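Local coordinates for leucine-rich repeat protein (Bacteroides thetaiotaomicron, PDB 4ECN), which is of unknown function but, as an extracellular leucine-rich repeat protein carrying two DUF4458 domains, probably binds other proteins, at residues 132-137 / 249-254. Sequence-based numbering, arbitrary orientation.
Sequences TVTFKL and NKLTKD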
loop_
_atom_site.group_PDB
_atom_site.type_symbol
_atom_site.label_atom_id
_atom_site.label_comp_id
_atom_site.label_asym_id
_atom_site.label_seq_id
_atom_site.Cartn_x
_atom_site.Cartn_y
_atom_site.Cartn_z
ATOM N N THR A 132 -40.671 20.831 -20.816
ATOM C CA THR A 132 -39.754 21.964 -20.598
ATOM C C THR A 132 -40.112 22.672 -19.269
ATOM O O THR A 132 -41.221 22.510 -18.765
ATOM C CB THR A 132 -39.716 22.931 -21.790
ATOM O OG1 THR A 132 -41.035 23.350 -22.121
ATOM C CG2 THR A 132 -39.040 22.311 -23.016
ATOM N N VAL A 133 -39.138 23.391 -18.667
ATOM C CA VAL A 133 -39.294 24.018 -17.348
ATOM C C VAL A 133 -38.619 25.386 -17.284
ATOM O O VAL A 133 -37.572 25.599 -17.894
ATOM C CB VAL A 133 -38.701 23.078 -16.242
ATOM C CG1 VAL A 133 -38.322 23.827 -14.968
ATOM C CG2 VAL A 133 -39.665 21.948 -15.910
ATOM N N THR A 134 -39.210 26.286 -16.481
ATOM C CA THR A 134 -38.677 27.597 -16.123
ATOM C C THR A 134 -38.673 27.675 -14.614
ATOM O O THR A 134 -39.566 27.120 -13.965
ATOM C CB THR A 134 -39.442 28.759 -16.759
ATOM O OG1 THR A 134 -40.824 28.657 -16.394
ATOM C CG2 THR A 134 -39.268 28.826 -18.262
ATOM N N PHE A 135 -37.682 28.361 -14.052
ATOM C CA PHE A 135 -37.548 28.480 -12.605
ATOM C C PHE A 135 -37.929 29.871 -12.125
ATOM O O PHE A 135 -37.883 30.844 -12.887
ATOM C CB PHE A 135 -36.108 28.140 -12.180
ATOM C CG PHE A 135 -35.764 26.717 -12.544
ATOM C CD1 PHE A 135 -36.082 25.669 -11.688
ATOM C CD2 PHE A 135 -35.218 26.413 -13.786
ATOM C CE1 PHE A 135 -35.822 24.351 -12.052
ATOM C CE2 PHE A 135 -34.953 25.091 -14.142
ATOM C CZ PHE A 135 -35.243 24.077 -13.271
ATOM N N LYS A 136 -38.339 29.933 -10.857
ATOM C CA LYS A 136 -38.717 31.133 -10.141
ATOM C C LYS A 136 -38.002 31.097 -8.810
ATOM O O LYS A 136 -38.302 30.252 -7.943
ATOM C CB LYS A 136 -40.237 31.215 -10.002
ATOM C CG LYS A 136 -40.778 32.398 -9.210
ATOM C CD LYS A 136 -42.218 32.081 -8.791
ATOM C CE LYS A 136 -42.927 33.156 -8.008
ATOM N NZ LYS A 136 -43.268 34.317 -8.865
ATOM N N LEU A 137 -36.985 31.965 -8.697
ATOM C CA LEU A 137 -36.149 32.139 -7.511
ATOM C C LEU A 137 -36.938 32.927 -6.467
ATOM O O LEU A 137 -37.505 33.962 -6.793
ATOM C CB LEU A 137 -34.830 32.841 -7.874
ATOM C CG LEU A 137 -33.729 32.032 -8.557
ATOM C CD1 LEU A 137 -34.088 31.655 -10.001
ATOM C CD2 LEU A 137 -32.442 32.834 -8.590
ATOM N N ASN A 249 -44.138 16.888 -23.707
ATOM C CA ASN A 249 -44.232 17.893 -24.791
ATOM C C ASN A 249 -44.984 19.187 -24.331
ATOM O O ASN A 249 -45.403 19.987 -25.176
ATOM C CB ASN A 249 -44.897 17.281 -26.052
ATOM C CG ASN A 249 -44.152 16.067 -26.637
ATOM O OD1 ASN A 249 -42.942 15.837 -26.410
ATOM N ND2 ASN A 249 -44.862 15.255 -27.417
ATOM N N LYS A 250 -45.033 19.427 -22.996
ATOM C CA LYS A 250 -45.643 20.589 -22.340
ATOM C C LYS A 250 -44.631 21.306 -21.421
ATOM O O LYS A 250 -43.730 20.663 -20.879
ATOM C CB LYS A 250 -46.894 20.180 -21.523
ATOM C CG LYS A 250 -48.039 19.551 -22.328
ATOM C CD LYS A 250 -48.723 20.528 -23.287
ATOM C CE LYS A 250 -49.783 19.864 -24.130
ATOM N NZ LYS A 250 -50.543 20.851 -24.948
ATOM N N LEU A 251 -44.811 22.632 -21.220
ATOM C CA LEU A 251 -43.946 23.461 -20.368
ATOM C C LEU A 251 -44.525 23.684 -18.961
ATOM O O LEU A 251 -45.633 24.200 -18.804
ATOM C CB LEU A 251 -43.688 24.837 -21.012
ATOM C CG LEU A 251 -43.096 25.936 -20.101
ATOM C CD1 LEU A 251 -41.581 25.881 -20.056
ATOM C CD2 LEU A 251 -43.565 27.300 -20.529
ATOM N N THR A 252 -43.718 23.366 -17.950
ATOM C CA THR A 252 -44.034 23.630 -16.555
ATOM C C THR A 252 -43.406 24.992 -16.238
ATOM O O THR A 252 -42.230 25.211 -16.524
ATOM C CB THR A 252 -43.564 22.474 -15.665
ATOM O OG1 THR A 252 -44.185 21.257 -16.118
ATOM C CG2 THR A 252 -43.840 22.731 -14.172
ATOM N N LYS A 253 -44.198 25.920 -15.715
ATOM C CA LYS A 253 -43.704 27.260 -15.460
ATOM C C LYS A 253 -43.451 27.479 -13.973
ATOM O O LYS A 253 -44.176 26.949 -13.127
ATOM C CB LYS A 253 -44.726 28.293 -15.991
ATOM C CG LYS A 253 -44.227 29.738 -16.085
ATOM C CD LYS A 253 -45.391 30.726 -16.249
ATOM C CE LYS A 253 -44.939 32.167 -16.106
ATOM N NZ LYS A 253 -46.079 33.122 -16.101
ATOM N N ASP A 254 -42.416 28.293 -13.679
ATOM C CA ASP A 254 -41.984 28.809 -12.378
ATOM C C ASP A 254 -41.845 27.711 -11.286
ATOM O O ASP A 254 -42.577 27.692 -10.284
ATOM C CB ASP A 254 -42.947 29.909 -11.908
ATOM C CG ASP A 254 -42.828 31.182 -12.736
ATOM O OD1 ASP A 254 -41.853 31.290 -13.542
ATOM O OD2 ASP A 254 -43.686 32.086 -12.562
#
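Thr132 and Val133 pair in parallel with Leu251 and Thr252, the strand axes approaching to 4.5 Å at only 3°, and backbone hydrogen bonds run from Thr132 N to Lys250 O, from Thr252 N to Thr132 O (2.8 Å) and from Thr134 N to Thr252 O. Beyond them a beta bulge at Asp254, with positive phi (50°), inserts one residue, so that Ala255 takes up backbone bonding with Thr134 and Lys136. Asp254 N lies close to Thr134 O but at a poor angle, and instead makes a nearly straight bond to Thr134 OG1 (3.2 Å). A chi1 of 56° sets that oxygen between backbone N and carbonyl carbon, where it meets Asp254 N; threonine suits the bulge because its short branch supplies the acceptor. On the face with Thr132, Leu251 crosses the threonine at about a right angle, its methyl CD1 3.3 Å from Thr132 OG1. Val133 and Thr252 lie side by side on the other face, Val133 CG2 to Thr252 CB 3.9 Å; beta-branched Val133 suits a buried strand position beside Phe244 and Val246, whereas the Thr252 hydroxyl can bond Thr245 O. At the far end Lys136 CB packs on Asp254 CB (3.6 Å), the lysine's aliphatic chain covering it. Main-chain bonding thus joins the first and last strands of this DUF4458 sheet and a hydroxyl serves the bulge, while Lys136 NZ, 4.3 Å from Asp254 OD2, probably adds only weak attraction.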